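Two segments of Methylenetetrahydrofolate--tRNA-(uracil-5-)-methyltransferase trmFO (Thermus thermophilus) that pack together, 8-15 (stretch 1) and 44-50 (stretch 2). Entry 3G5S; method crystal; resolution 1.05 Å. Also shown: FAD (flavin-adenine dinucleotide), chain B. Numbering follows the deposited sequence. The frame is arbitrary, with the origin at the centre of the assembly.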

# COMPACT_ATOMS: atom_id res chain seq x y z
N GLY A 8 -14.22 -5.20 -10.99
CA GLY A 8 -14.15 -5.42 -9.56
C GLY A 8 -14.90 -4.33 -8.82
O GLY A 8 -14.60 -3.15 -9.00
N ALA A 9 -15.88 -4.72 -8.00
CA ALA A 9 -16.68 -3.78 -7.24
C ALA A 9 -16.36 -3.86 -5.75
O ALA A 9 -17.26 -3.95 -4.90
CB ALA A 9 -18.16 -4.03 -7.48
N GLY A 10 -15.07 -3.82 -5.43
CA GLY A 10 -14.62 -3.74 -4.06
C GLY A 10 -14.44 -2.30 -3.63
O GLY A 10 -15.14 -1.40 -4.10
N LEU A 11 -13.49 -2.06 -2.74
CA LEU A 11 -13.24 -0.70 -2.26
C LEU A 11 -12.81 0.23 -3.40
O LEU A 11 -13.35 1.32 -3.57
CB LEU A 11 -12.19 -0.72 -1.15
CG LEU A 11 -12.67 -1.02 0.27
CD1 LEU A 11 -13.45 0.16 0.86
CD2 LEU A 11 -13.50 -2.30 0.36
N ALA A 12 -11.82 -0.21 -4.17
CA ALA A 12 -11.28 0.61 -5.25
C ALA A 12 -12.26 0.78 -6.40
O ALA A 12 -12.45 1.88 -6.91
CB ALA A 12 -9.96 0.04 -5.76
N GLY A 13 -12.87 -0.32 -6.84
CA GLY A 13 -13.74 -0.26 -8.00
C GLY A 13 -14.99 0.53 -7.71
O GLY A 13 -15.50 1.25 -8.59
N SER A 14 -15.51 0.42 -6.49
CA SER A 14 -16.69 1.19 -6.14
C SER A 14 -16.40 2.68 -6.20
O SER A 14 -17.20 3.46 -6.73
CB SER A 14 -17.20 0.80 -4.75
OG SER A 14 -17.71 -0.52 -4.73
N GLU A 15 -15.25 3.09 -5.67
CA GLU A 15 -14.90 4.50 -5.71
C GLU A 15 -14.58 4.96 -7.13
O GLU A 15 -14.95 6.07 -7.52
CB GLU A 15 -13.74 4.82 -4.78
CG GLU A 15 -13.61 6.30 -4.52
CD GLU A 15 -14.74 6.83 -3.64
OE1 GLU A 15 -14.76 6.45 -2.44
OE2 GLU A 15 -15.59 7.61 -4.13
N ASP A 44 -22.87 -10.33 -1.72
CA ASP A 44 -23.01 -9.80 -3.07
C ASP A 44 -22.80 -8.29 -3.12
O ASP A 44 -22.98 -7.67 -4.17
CB ASP A 44 -24.38 -10.17 -3.65
CG ASP A 44 -25.53 -9.54 -2.88
OD1 ASP A 44 -25.28 -8.76 -1.94
OD2 ASP A 44 -26.70 -9.82 -3.21
N ARG A 45 -22.40 -7.70 -1.99
CA ARG A 45 -22.36 -6.25 -1.85
C ARG A 45 -21.10 -5.64 -2.45
O ARG A 45 -20.02 -6.22 -2.39
CB ARG A 45 -22.41 -5.87 -0.37
CG ARG A 45 -23.71 -6.24 0.32
CD ARG A 45 -24.77 -5.18 0.10
NE ARG A 45 -25.95 -5.42 0.92
CZ ARG A 45 -26.07 -5.07 2.20
NH1 ARG A 45 -27.19 -5.33 2.85
NH2 ARG A 45 -25.07 -4.46 2.81
N PHE A 46 -21.25 -4.44 -3.01
CA PHE A 46 -20.09 -3.67 -3.42
C PHE A 46 -19.36 -3.16 -2.19
O PHE A 46 -19.98 -2.78 -1.20
CB PHE A 46 -20.49 -2.49 -4.31
CG PHE A 46 -21.32 -2.88 -5.51
CD1 PHE A 46 -21.27 -4.16 -6.05
CD2 PHE A 46 -22.13 -1.94 -6.12
CE1 PHE A 46 -22.03 -4.50 -7.16
CE2 PHE A 46 -22.89 -2.27 -7.23
CZ PHE A 46 -22.84 -3.55 -7.75
N ALA A 47 -18.03 -3.15 -2.27
CA ALA A 47 -17.18 -2.64 -1.20
C ALA A 47 -17.39 -3.38 0.12
O ALA A 47 -17.32 -2.80 1.20
CB ALA A 47 -17.38 -1.13 -1.03
N GLU A 48 -17.64 -4.68 0.02
CA GLU A 48 -17.65 -5.53 1.20
C GLU A 48 -16.33 -5.41 1.94
O GLU A 48 -15.26 -5.49 1.34
CB GLU A 48 -17.90 -6.98 0.81
CG GLU A 48 -17.78 -7.96 1.97
CD GLU A 48 -18.08 -9.41 1.59
OE1 GLU A 48 -18.66 -9.67 0.52
OE2 GLU A 48 -17.73 -10.30 2.39
N ILE A 49 -16.42 -5.24 3.26
CA ILE A 49 -15.26 -5.19 4.14
C ILE A 49 -15.01 -6.61 4.65
O ILE A 49 -15.83 -7.16 5.37
CB ILE A 49 -15.54 -4.26 5.33
CG1 ILE A 49 -15.75 -2.82 4.85
CG2 ILE A 49 -14.42 -4.34 6.37
CD1 ILE A 49 -14.47 -2.10 4.48
N VAL A 50 -13.89 -7.21 4.25
CA VAL A 50 -13.70 -8.64 4.51
C VAL A 50 -13.08 -8.97 5.87
O VAL A 50 -13.14 -10.12 6.30
CB VAL A 50 -12.91 -9.35 3.39
CG1 VAL A 50 -13.64 -9.22 2.07
CG2 VAL A 50 -11.49 -8.81 3.30
PA FAD B . -11.42 -5.93 -3.08
O1A FAD B . -11.07 -7.34 -2.71
O2A FAD B . -12.14 -5.09 -2.06
O5B FAD B . -12.29 -5.88 -4.42
C5B FAD B . -11.93 -6.65 -5.55
C4B FAD B . -13.22 -7.10 -6.21
O4B FAD B . -12.92 -7.68 -7.47
C3B FAD B . -13.94 -8.17 -5.39
O3B FAD B . -15.29 -7.81 -5.18
C2B FAD B . -13.81 -9.43 -6.24
O2B FAD B . -14.90 -10.33 -6.13
C1B FAD B . -13.72 -8.86 -7.64
N9A FAD B . -13.02 -9.66 -8.66
C8A FAD B . -11.81 -10.27 -8.57
N7A FAD B . -11.50 -10.80 -9.77
C5A FAD B . -12.51 -10.51 -10.63
C6A FAD B . -12.73 -10.80 -11.97
N6A FAD B . -11.78 -11.33 -12.76
N1A FAD B . -13.87 -10.34 -12.56
C2A FAD B . -14.81 -9.63 -11.84
N3A FAD B . -14.61 -9.35 -10.51
C4A FAD B . -13.47 -9.79 -9.94
N1 FAD B . -7.33 -3.99 4.63
C2 FAD B . -7.42 -3.16 5.72
O2 FAD B . -7.27 -1.94 5.59
N3 FAD B . -7.68 -3.69 6.97
C4 FAD B . -7.87 -5.05 7.16
O4 FAD B . -8.11 -5.50 8.29
C4X FAD B . -7.79 -5.88 6.05
N5 FAD B . -7.96 -7.24 6.17
C5X FAD B . -7.87 -8.05 5.06
C6 FAD B . -8.06 -9.42 5.20
C7 FAD B . -7.97 -10.26 4.10
C7M FAD B . -8.17 -11.74 4.26
C8 FAD B . -7.71 -9.72 2.85
C8M FAD B . -7.61 -10.62 1.65
C9 FAD B . -7.53 -8.35 2.70
C9A FAD B . -7.61 -7.50 3.81
N10 FAD B . -7.41 -6.14 3.67
C10 FAD B . -7.51 -5.34 4.79
C1' FAD B . -6.51 -5.63 2.55
C2' FAD B . -7.21 -4.66 1.58
O2' FAD B . -7.21 -3.33 2.05
C3' FAD B . -8.62 -5.12 1.22
O3' FAD B . -8.49 -6.35 0.54
C4' FAD B . -9.37 -4.13 0.34
O4' FAD B . -10.72 -4.55 0.26
C5' FAD B . -8.75 -4.00 -1.05
O5' FAD B . -9.63 -3.29 -1.90
P FAD B . -9.67 -3.66 -3.46
O1P FAD B . -8.31 -3.56 -4.06
O2P FAD B . -10.75 -2.83 -4.06
O3P FAD B . -10.04 -5.22 -3.49

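The two stretches meet where the loop leading into the helix at Leu-11 runs alongside the type II turn of Arg-45 to Glu-48, burying 284 Å² in all. One hydrogen bond joins them: Ala-47 N donates to Ala-9 O over 2.9 Å and nearly in line (162°). The same carbonyl receives a CA-H...O contact from Phe-46, CA to O 3.2 Å, so the middle of the turn is held to Ala-9 through main-chain atoms.

The CB of Ala-9 points toward the turn and lies 3.4 Å from Phe-46 CD1, meeting the ring obliquely. Phe-46, in the m rotamer, leaves its backbone sideways, and its CB comes within 3.4 Å of Ser-14 OG. Ser-14 also adopts m; this brings OG back to its own helix, where it donates to Gly-10 O (2.8 Å), the carbonyl that also accepts from Ser-14 N (3.0 Å). With its polar demand met there, the hydroxyl can pack against Phe-46 and against Ala-47, OG to CB 3.8 Å.

Leu-11 packs against a different side of Ala-47. Its CA-to-CB bond runs sideways, but with chi1 and chi2 both m (-84° and -73°) CD2 reaches Ala-47 CB at 4.3 Å and Ile-49 CD1 at 4.2 Å. Ile-49, also m, m, brings its end nearer in the same way, and the branched chains close an apolar patch. Glu-48, extended with chi1 and chi2 both t, instead carries its carboxylate away from the contact.

Gly-10, the N-cap residue, packs its C 3.7 Å from Ala-47 CA. A CB here would point away from the turn and clash with FAD O5B, so the cofactor accounts for glycine. Just beyond, Ala-12 N donates to FAD O2P (2.8 Å).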